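Local coordinates for protein exosome complex component Rrp41 (Archaeoglobus fulgidus, PDB 3M7N) that probably serves as the catalytic subunit of the archaeal exosome, degrading RNA from the 3' end and able to synthesise heteromeric RNA tails, at residues C43-G48 against R137-N142; K51-V56 against E128-D133. The protein carries 1 engineered substitution. One frame throughout, in Å; residues are numbered along the deposited sequence.

Contact 1: C43-G48 against R137-N142; sequences CYLEMG and RTACLN. With nucleotides of chain L.
Met47 is the main bridge between the strand of 43-48 and the helix of 137-142, and its chain can be followed atom by atom. CB is directed at the helix and lies 4.1 Å from Ala139 CB. From there CG stands anti to the backbone N (chi1 -179°), and the chain stays extended, so that the sulphur reaches over the first turn of the segment: SD is 3.7 Å from Ala139 CA. The terminal CE lies 3.7 Å from Thr138 OG1 and 4.0 Å from Asn142 ND2, and the Met47 side chain as a whole crosses those two at about a right angle. An unbranched, flexible thioether suits this place, since it can lie against polar groups without asking for a hydrogen bond. Those groups have other partners: Thr138 OG1 bonds to Gly135 O, while the Asn142 amide is fixed through OD1, which bonds to Ser161 N of strand 158-167, and its ND2 is also hydrogen-bonded outside the two segments.

One step back along the strand's inner face, Leu45 splits its two methyls between Ala139 and Asn142. CD1 sits 4.2 Å from Ala139 CB, while CD2 meets Asn142 CB at 4.1 Å. Alanine's single methyl lets the axes approach to 8.5 Å, running at 146° to each other. No hydrogen bond crosses this buried interface. At the helix start Arg137 turns to the RNA instead, its NH2 3.1 Å from OP2 of C6 of chain L, in the guanidinium plane. This is the sheet-on-helix layer of the RNase PH fold, with a side chain from the helix's first turn reaching the RNA phosphate.

Contact 2: K51-V56 against E128-D133; sequences KVIAAV and EVLQAD. With nucleotides of chain L.
Five backbone hydrogen bonds join 51-53 antiparallel to 128-131. At the regular end, Ile53 and Glu128 form a hydrogen-bonded pair, with Glu128 N to Ile53 O at 2.8 Å. Next comes the non-hydrogen-bonded pair Val52 and Val129, whose beta-branched side chains suit an extended strand; Val52 packs under helix 136-150. The order then shifts by one residue. Lys51 O accepts from two successive amides, Leu130 N at 2.8 Å, nearly along the C=O axis, and Gln131 N at 3.0 Å, on a lone pair. Leu130 fills the bend: its CB is 3.3 Å from Lys51 O and its CD1 4.0 Å from Ile53 CG2. Lys51 and Gln131 run side by side, CB to CB 3.8 Å. Lys51 NZ forms a salt bridge, and Gln131 NE2 a hydrogen bond, with Glu43 of the neighbouring exonuclease 2 subunit.

Looser is the end beyond the bulge, where Ala132 and Asp133 leave 51-56 for the RNA and Asp133 O receives a very short bond, 2.4 Å, from O3' of C6 of chain L. The arrangement is a classic beta bulge, where inner strand 122-129 of the RNase PH-family sheet leads into this RNA-contacting segment.

Contacts 1 and 2 lie about 7 Å apart between centres, within the N-terminal RNase PH-family domain. Along the chain the order is 43-48, 51-56, 128-133, 137-142, so contact 2 is nested inside the loop closed by contact 1. Strands 41-47 and 50-60 are sequence neighbours and adjacent in the mixed five-stranded sheet, probably hydrogen-bonded through Leu45 O and Val52 N, 3.0 Å apart. Strand 122-129 runs on through a short loop into helix 136-150, which packs on strands 41-47 and 50-60. Asp133 O and Arg137 meet the ribose and the phosphate of one nucleotide, consistent with the sheet and helix together positioning the loop and helix start that touch it.

Contact 1: C43-G48 against R137-N142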
ATOM      1  N   CYS E  43     -15.492 -19.960 -17.683  1.00 32.57           N
ATOM      2  CA  CYS E  43     -15.200 -21.211 -18.340  1.00 29.98           C
ATOM      3  C   CYS E  43     -14.533 -22.148 -17.366  1.00 28.41           C
ATOM      4  O   CYS E  43     -13.579 -21.759 -16.699  1.00 28.58           O
ATOM      5  CB  CYS E  43     -14.291 -20.973 -19.551  1.00 33.44           C
ATOM      6  SG  CYS E  43     -13.608 -22.489 -20.317  1.00 33.82           S
ATOM      7  N   TYR E  44     -15.056 -23.371 -17.266  1.00 27.02           N
ATOM      8  CA  TYR E  44     -14.333 -24.458 -16.609  1.00 30.75           C
ATOM      9  C   TYR E  44     -13.656 -25.345 -17.675  1.00 31.07           C
ATOM     10  O   TYR E  44     -14.246 -25.665 -18.702  1.00 34.48           O
ATOM     11  CB  TYR E  44     -15.235 -25.285 -15.685  1.00 29.86           C
ATOM     12  CG  TYR E  44     -14.519 -26.473 -15.068  1.00 30.47           C
ATOM     13  CD1 TYR E  44     -13.644 -26.311 -14.001  1.00 32.14           C
ATOM     14  CD2 TYR E  44     -14.709 -27.747 -15.558  1.00 26.48           C
ATOM     15  CE1 TYR E  44     -12.975 -27.412 -13.438  1.00 32.81           C
ATOM     16  CE2 TYR E  44     -14.049 -28.843 -15.007  1.00 31.15           C
ATOM     17  CZ  TYR E  44     -13.180 -28.669 -13.955  1.00 31.52           C
ATOM     18  OH  TYR E  44     -12.534 -29.753 -13.406  1.00 32.25           O
ATOM     19  N   LEU E  45     -12.410 -25.722 -17.433  1.00 25.30           N
ATOM     20  CA  LEU E  45     -11.586 -26.317 -18.466  1.00 26.34           C
ATOM     21  C   LEU E  45     -10.717 -27.348 -17.809  1.00 30.63           C
ATOM     22  O   LEU E  45     -10.125 -27.098 -16.758  1.00 32.49           O
ATOM     23  CB  LEU E  45     -10.716 -25.248 -19.102  1.00 26.78           C
ATOM     24  CG  LEU E  45      -9.726 -25.349 -20.276  1.00 26.49           C
ATOM     25  CD1 LEU E  45      -8.719 -26.493 -20.162  1.00 24.10           C
ATOM     26  CD2 LEU E  45     -10.393 -25.269 -21.637  1.00 26.32           C
ATOM     27  N   GLU E  46     -10.680 -28.523 -18.418  1.00 32.38           N
ATOM     28  CA  GLU E  46      -9.726 -29.545 -18.052  1.00 34.46           C
ATOM     29  C   GLU E  46      -8.776 -29.770 -19.230  1.00 34.81           C
ATOM     30  O   GLU E  46      -9.135 -29.586 -20.400  1.00 31.84           O
ATOM     31  CB  GLU E  46     -10.449 -30.831 -17.652  1.00 30.72           C
ATOM     32  CG  GLU E  46     -11.149 -30.753 -16.299  1.00 34.68           C
ATOM     33  CD  GLU E  46     -11.972 -32.000 -15.977  1.00 42.45           C
ATOM     34  OE1 GLU E  46     -12.774 -31.962 -15.016  1.00 34.79           O
ATOM     35  OE2 GLU E  46     -11.826 -33.019 -16.693  1.00 44.39           O
ATOM     36  N   MET E  47      -7.556 -30.152 -18.907  1.00 32.11           N
ATOM     37  CA  MET E  47      -6.541 -30.366 -19.913  1.00 34.24           C
ATOM     38  C   MET E  47      -5.552 -31.297 -19.269  1.00 36.18           C
ATOM     39  O   MET E  47      -4.687 -30.864 -18.503  1.00 37.71           O
ATOM     40  CB  MET E  47      -5.885 -29.041 -20.258  1.00 35.11           C
ATOM     41  CG  MET E  47      -4.828 -29.093 -21.312  1.00 34.86           C
ATOM     42  SD  MET E  47      -4.435 -27.433 -21.873  1.00 37.36           S
ATOM     43  CE  MET E  47      -3.613 -27.764 -23.440  1.00 33.64           C
ATOM     44  N   GLY E  48      -5.693 -32.585 -19.553  1.00 32.27           N
ATOM     45  CA  GLY E  48      -4.969 -33.586 -18.796  1.00 34.97           C
ATOM     46  C   GLY E  48      -5.426 -33.504 -17.346  1.00 37.49           C
ATOM     47  O   GLY E  48      -6.621 -33.422 -17.062  1.00 31.09           O
ATOM     48  N   ARG E 137      -0.457 -23.028 -17.427  1.00 26.82           N
ATOM     49  CA  ARG E 137      -0.581 -21.696 -18.016  1.00 31.84           C
ATOM     50  C   ARG E 137      -1.305 -21.732 -19.373  1.00 29.75           C
ATOM     51  O   ARG E 137      -2.054 -20.815 -19.709  1.00 27.65           O
ATOM     52  CB  ARG E 137       0.771 -20.979 -18.098  1.00 32.39           C
ATOM     53  CG  ARG E 137       1.472 -21.079 -19.434  1.00 34.05           C
ATOM     54  CD  ARG E 137       2.881 -20.525 -19.332  1.00 28.50           C
ATOM     55  NE  ARG E 137       3.587 -21.125 -18.201  1.00 32.49           N
ATOM     56  CZ  ARG E 137       4.776 -20.719 -17.767  1.00 35.37           C
ATOM     57  NH1 ARG E 137       5.399 -19.720 -18.377  1.00 37.64           N
ATOM     58  NH2 ARG E 137       5.345 -21.315 -16.733  1.00 37.95           N
ATOM     59  N   THR E 138      -1.099 -22.804 -20.142  1.00 33.75           N
ATOM     60  CA  THR E 138      -1.786 -22.958 -21.434  1.00 29.93           C
ATOM     61  C   THR E 138      -3.278 -23.268 -21.206  1.00 25.35           C
ATOM     62  O   THR E 138      -4.147 -22.664 -21.833  1.00 26.66           O
ATOM     63  CB  THR E 138      -1.097 -24.013 -22.362  1.00 28.76           C
ATOM     64  OG1 THR E 138      -1.308 -25.345 -21.869  1.00 27.61           O
ATOM     65  CG2 THR E 138       0.397 -23.754 -22.459  1.00 26.17           C
ATOM     66  N   ALA E 139      -3.558 -24.172 -20.273  1.00 22.05           N
ATOM     67  CA  ALA E 139      -4.926 -24.408 -19.826  1.00 27.35           C
ATOM     68  C   ALA E 139      -5.658 -23.111 -19.455  1.00 28.78           C
ATOM     69  O   ALA E 139      -6.772 -22.848 -19.953  1.00 30.68           O
ATOM     70  CB  ALA E 139      -4.949 -25.382 -18.684  1.00 24.42           C
ATOM     71  N   CYS E 140      -5.032 -22.274 -18.626  1.00 31.12           N
ATOM     72  CA  CYS E 140      -5.678 -21.009 -18.222  1.00 30.27           C
ATOM     73  C   CYS E 140      -5.916 -20.098 -19.400  1.00 25.08           C
ATOM     74  O   CYS E 140      -6.973 -19.479 -19.517  1.00 27.55           O
ATOM     75  CB  CYS E 140      -4.875 -20.285 -17.129  1.00 26.11           C
ATOM     76  SG  CYS E 140      -4.765 -21.287 -15.623  1.00 29.71           S
ATOM     77  N   LEU E 141      -4.936 -19.997 -20.284  1.00 25.59           N
ATOM     78  CA  LEU E 141      -5.125 -19.147 -21.447  1.00 24.92           C
ATOM     79  C   LEU E 141      -6.312 -19.633 -22.292  1.00 30.51           C
ATOM     80  O   LEU E 141      -7.103 -18.818 -22.786  1.00 28.48           O
ATOM     81  CB  LEU E 141      -3.851 -19.064 -22.285  1.00 29.66           C
ATOM     82  CG  LEU E 141      -2.741 -18.109 -21.848  1.00 32.64           C
ATOM     83  CD1 LEU E 141      -1.461 -18.348 -22.678  1.00 30.57           C
ATOM     84  CD2 LEU E 141      -3.215 -16.654 -21.941  1.00 26.14           C
ATOM     85  N   ASN E 142      -6.458 -20.955 -22.433  1.00 26.59           N
ATOM     86  CA  ASN E 142      -7.586 -21.465 -23.207  1.00 30.79           C
ATOM     87  C   ASN E 142      -8.882 -21.151 -22.505  1.00 28.28           C
ATOM     88  O   ASN E 142      -9.854 -20.741 -23.143  1.00 24.52           O
ATOM     89  CB  ASN E 142      -7.487 -22.976 -23.489  1.00 28.25           C
ATOM     90  CG  ASN E 142      -6.410 -23.307 -24.489  1.00 26.79           C
ATOM     91  OD1 ASN E 142      -6.288 -22.643 -25.528  1.00 27.93           O
ATOM     92  ND2 ASN E 142      -5.598 -24.316 -24.177  1.00 25.28           N
TER
ATOM     93  P     C L   6       6.210 -24.636 -15.271  1.00 65.27           P
ATOM     94  OP1   C L   6       5.795 -24.762 -16.689  1.00 61.23           O
ATOM     95  OP2   C L   6       6.681 -23.321 -14.773  1.00 58.88           O
ATOM     96  O5'   C L   6       5.028 -25.182 -14.327  1.00 61.06           O
ATOM     97  C5'   C L   6       4.445 -26.448 -14.646  1.00 52.79           C
ATOM     98  C4'   C L   6       3.966 -27.214 -13.427  1.00 56.40           C
ATOM     99  O4'   C L   6       4.966 -27.236 -12.376  1.00 62.65           O
ATOM    100  C3'   C L   6       2.763 -26.643 -12.695  1.00 54.14           C
ATOM    101  O3'   C L   6       1.582 -26.785 -13.482  1.00 50.04           O
ATOM    102  C2'   C L   6       2.791 -27.556 -11.476  1.00 54.80           C
ATOM    103  O2'   C L   6       2.335 -28.876 -11.745  1.00 56.91           O
ATOM    104  C1'   C L   6       4.291 -27.562 -11.169  1.00 60.55           C
ATOM    105  N1    C L   6       4.626 -26.586 -10.098  1.00 59.27           N
ATOM    106  C2    C L   6       4.425 -26.971  -8.771  1.00 62.05           C
ATOM    107  O2    C L   6       3.993 -28.106  -8.536  1.00 63.92           O
ATOM    108  N3    C L   6       4.715 -26.092  -7.781  1.00 69.11           N
ATOM    109  C4    C L   6       5.185 -24.877  -8.082  1.00 68.21           C
ATOM    110  N4    C L   6       5.456 -24.046  -7.063  1.00 66.69           N
ATOM    111  C5    C L   6       5.394 -24.471  -9.437  1.00 60.67           C
ATOM    112  C6    C L   6       5.101 -25.346 -10.405  1.00 58.02           C
TER

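Contact 2: K51-V56 against E128-D133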
ATOM      1  N   LYS E  51      -6.903 -28.723 -13.843  1.00 37.74           N
ATOM      2  CA  LYS E  51      -8.297 -28.298 -13.706  1.00 36.35           C
ATOM      3  C   LYS E  51      -8.323 -26.836 -13.349  1.00 32.16           C
ATOM      4  O   LYS E  51      -7.880 -26.451 -12.275  1.00 32.47           O
ATOM      5  CB  LYS E  51      -9.023 -29.101 -12.634  1.00 33.36           C
ATOM      6  CG  LYS E  51      -9.026 -30.586 -12.882  1.00 39.18           C
ATOM      7  CD  LYS E  51     -10.100 -31.274 -12.050  1.00 40.01           C
ATOM      8  CE  LYS E  51      -9.952 -32.786 -12.143  1.00 37.50           C
ATOM      9  NZ  LYS E  51     -10.982 -33.429 -11.311  1.00 46.96           N
ATOM     10  N   VAL E  52      -8.848 -26.019 -14.249  1.00 29.19           N
ATOM     11  CA  VAL E  52      -8.777 -24.587 -14.062  1.00 26.96           C
ATOM     12  C   VAL E  52     -10.133 -23.968 -14.258  1.00 29.49           C
ATOM     13  O   VAL E  52     -11.003 -24.540 -14.917  1.00 28.69           O
ATOM     14  CB  VAL E  52      -7.801 -23.933 -15.070  1.00 29.79           C
ATOM     15  CG1 VAL E  52      -6.476 -24.665 -15.074  1.00 26.55           C
ATOM     16  CG2 VAL E  52      -8.396 -23.920 -16.459  1.00 26.23           C
ATOM     17  N   ILE E  53     -10.307 -22.788 -13.677  1.00 30.26           N
ATOM     18  CA  ILE E  53     -11.521 -22.017 -13.883  1.00 31.08           C
ATOM     19  C   ILE E  53     -11.213 -20.533 -14.165  1.00 28.20           C
ATOM     20  O   ILE E  53     -10.311 -19.944 -13.575  1.00 34.64           O
ATOM     21  CB  ILE E  53     -12.539 -22.233 -12.718  1.00 29.40           C
ATOM     22  CG1 ILE E  53     -13.853 -21.519 -13.034  1.00 33.82           C
ATOM     23  CG2 ILE E  53     -11.953 -21.807 -11.376  1.00 31.01           C
ATOM     24  CD1 ILE E  53     -15.046 -22.139 -12.325  1.00 40.78           C
ATOM     25  N   ALA E  54     -11.941 -19.939 -15.094  1.00 30.26           N
ATOM     26  CA  ALA E  54     -11.653 -18.578 -15.513  1.00 26.08           C
ATOM     27  C   ALA E  54     -12.897 -17.748 -15.371  1.00 31.87           C
ATOM     28  O   ALA E  54     -14.009 -18.247 -15.545  1.00 31.00           O
ATOM     29  CB  ALA E  54     -11.176 -18.536 -16.976  1.00 27.33           C
ATOM     30  N   ALA E  55     -12.697 -16.463 -15.102  1.00 32.09           N
ATOM     31  CA  ALA E  55     -13.797 -15.551 -14.864  1.00 33.60           C
ATOM     32  C   ALA E  55     -13.438 -14.175 -15.390  1.00 32.25           C
ATOM     33  O   ALA E  55     -12.305 -13.700 -15.234  1.00 34.00           O
ATOM     34  CB  ALA E  55     -14.120 -15.491 -13.360  1.00 31.16           C
ATOM     35  N   VAL E  56     -14.419 -13.535 -16.003  1.00 31.61           N
ATOM     36  CA  VAL E  56     -14.246 -12.222 -16.580  1.00 32.09           C
ATOM     37  C   VAL E  56     -15.266 -11.220 -16.039  1.00 34.94           C
ATOM     38  O   VAL E  56     -16.468 -11.501 -15.956  1.00 34.99           O
ATOM     39  CB  VAL E  56     -14.370 -12.293 -18.110  1.00 33.24           C
ATOM     40  CG1 VAL E  56     -14.456 -10.885 -18.721  1.00 29.96           C
ATOM     41  CG2 VAL E  56     -13.202 -13.083 -18.688  1.00 34.88           C
ATOM     42  N   GLU E 128      -8.013 -19.528 -12.062  1.00 32.31           N
ATOM     43  CA  GLU E 128      -7.630 -20.259 -10.872  1.00 31.30           C
ATOM     44  C   GLU E 128      -7.279 -21.692 -11.200  1.00 32.19           C
ATOM     45  O   GLU E 128      -8.088 -22.427 -11.768  1.00 34.23           O
ATOM     46  CB  GLU E 128      -8.783 -20.240  -9.875  1.00 35.25           C
ATOM     47  CG  GLU E 128      -8.338 -20.139  -8.437  1.00 45.48           C
ATOM     48  CD  GLU E 128      -7.795 -18.760  -8.093  1.00 44.05           C
ATOM     49  OE1 GLU E 128      -8.456 -17.729  -8.358  1.00 40.72           O
ATOM     50  OE2 GLU E 128      -6.677 -18.721  -7.564  1.00 47.50           O
ATOM     51  N   VAL E 129      -6.070 -22.093 -10.840  1.00 33.06           N
ATOM     52  CA  VAL E 129      -5.681 -23.477 -10.990  1.00 37.81           C
ATOM     53  C   VAL E 129      -6.152 -24.271  -9.773  1.00 36.33           C
ATOM     54  O   VAL E 129      -5.573 -24.175  -8.700  1.00 34.29           O
ATOM     55  CB  VAL E 129      -4.154 -23.637 -11.169  1.00 38.40           C
ATOM     56  CG1 VAL E 129      -3.809 -25.086 -11.407  1.00 35.49           C
ATOM     57  CG2 VAL E 129      -3.655 -22.782 -12.317  1.00 36.40           C
ATOM     58  N   LEU E 130      -7.201 -25.061  -9.967  1.00 35.99           N
ATOM     59  CA  LEU E 130      -7.757 -25.908  -8.923  1.00 33.30           C
ATOM     60  C   LEU E 130      -6.956 -27.187  -8.815  1.00 37.01           C
ATOM     61  O   LEU E 130      -6.837 -27.778  -7.745  1.00 32.84           O
ATOM     62  CB  LEU E 130      -9.216 -26.227  -9.243  1.00 34.33           C
ATOM     63  CG  LEU E 130     -10.110 -24.981  -9.236  1.00 39.24           C
ATOM     64  CD1 LEU E 130     -11.542 -25.326  -9.620  1.00 33.45           C
ATOM     65  CD2 LEU E 130     -10.052 -24.286  -7.853  1.00 33.32           C
ATOM     66  N   GLN E 131      -6.416 -27.631  -9.945  1.00 35.28           N
ATOM     67  CA  GLN E 131      -5.556 -28.791  -9.944  1.00 35.18           C
ATOM     68  C   GLN E 131      -4.520 -28.599 -11.031  1.00 39.25           C
ATOM     69  O   GLN E 131      -4.864 -28.286 -12.184  1.00 34.65           O
ATOM     70  CB  GLN E 131      -6.338 -30.095 -10.150  1.00 36.55           C
ATOM     71  CG  GLN E 131      -5.462 -31.350  -9.994  1.00 35.99           C
ATOM     72  CD  GLN E 131      -6.236 -32.650 -10.166  1.00 46.64           C
ATOM     73  OE1 GLN E 131      -6.054 -33.367 -11.153  1.00 48.04           O
ATOM     74  NE2 GLN E 131      -7.107 -32.958  -9.210  1.00 45.31           N
ATOM     75  N   ALA E 132      -3.259 -28.791 -10.651  1.00 36.71           N
ATOM     76  CA  ALA E 132      -2.149 -28.408 -11.496  1.00 38.16           C
ATOM     77  C   ALA E 132      -1.441 -29.595 -12.099  1.00 40.22           C
ATOM     78  O   ALA E 132      -1.166 -30.593 -11.434  1.00 40.17           O
ATOM     79  CB  ALA E 132      -1.162 -27.566 -10.717  1.00 39.99           C
ATOM     80  N   ASP E 133      -1.137 -29.474 -13.377  1.00 38.92           N
ATOM     81  CA  ASP E 133      -0.196 -30.383 -13.997  1.00 43.36           C
ATOM     82  C   ASP E 133       0.620 -29.562 -14.985  1.00 43.42           C
ATOM     83  O   ASP E 133       0.496 -28.336 -15.010  1.00 42.51           O
ATOM     84  CB  ASP E 133      -0.912 -31.552 -14.670  1.00 40.77           C
ATOM     85  CG  ASP E 133      -0.051 -32.794 -14.730  1.00 46.76           C
ATOM     86  OD1 ASP E 133      -0.198 -33.682 -13.857  1.00 48.79           O
ATOM     87  OD2 ASP E 133       0.794 -32.871 -15.643  1.00 46.28           O
TER
ATOM     88  P     C L   6       6.210 -24.636 -15.271  1.00 65.27           P
ATOM     89  OP1   C L   6       5.795 -24.762 -16.689  1.00 61.23           O
ATOM     90  OP2   C L   6       6.681 -23.321 -14.773  1.00 58.88           O
ATOM     91  O5'   C L   6       5.028 -25.182 -14.327  1.00 61.06           O
ATOM     92  C5'   C L   6       4.445 -26.448 -14.646  1.00 52.79           C
ATOM     93  C4'   C L   6       3.966 -27.214 -13.427  1.00 56.40           C
ATOM     94  O4'   C L   6       4.966 -27.236 -12.376  1.00 62.65           O
ATOM     95  C3'   C L   6       2.763 -26.643 -12.695  1.00 54.14           C
ATOM     96  O3'   C L   6       1.582 -26.785 -13.482  1.00 50.04           O
ATOM     97  C2'   C L   6       2.791 -27.556 -11.476  1.00 54.80           C
ATOM     98  O2'   C L   6       2.335 -28.876 -11.745  1.00 56.91           O
ATOM     99  C1'   C L   6       4.291 -27.562 -11.169  1.00 60.55           C
ATOM    100  N1    C L   6       4.626 -26.586 -10.098  1.00 59.27           N
ATOM    101  C2    C L   6       4.425 -26.971  -8.771  1.00 62.05           C
ATOM    102  O2    C L   6       3.993 -28.106  -8.536  1.00 63.92           O
ATOM    103  N3    C L   6       4.715 -26.092  -7.781  1.00 69.11           N
ATOM    104  C4    C L   6       5.185 -24.877  -8.082  1.00 68.21           C
ATOM    105  N4    C L   6       5.456 -24.046  -7.063  1.00 66.69           N
ATOM    106  C5    C L   6       5.394 -24.471  -9.437  1.00 60.67           C
ATOM    107  C6    C L   6       5.101 -25.346 -10.405  1.00 58.02           C
TER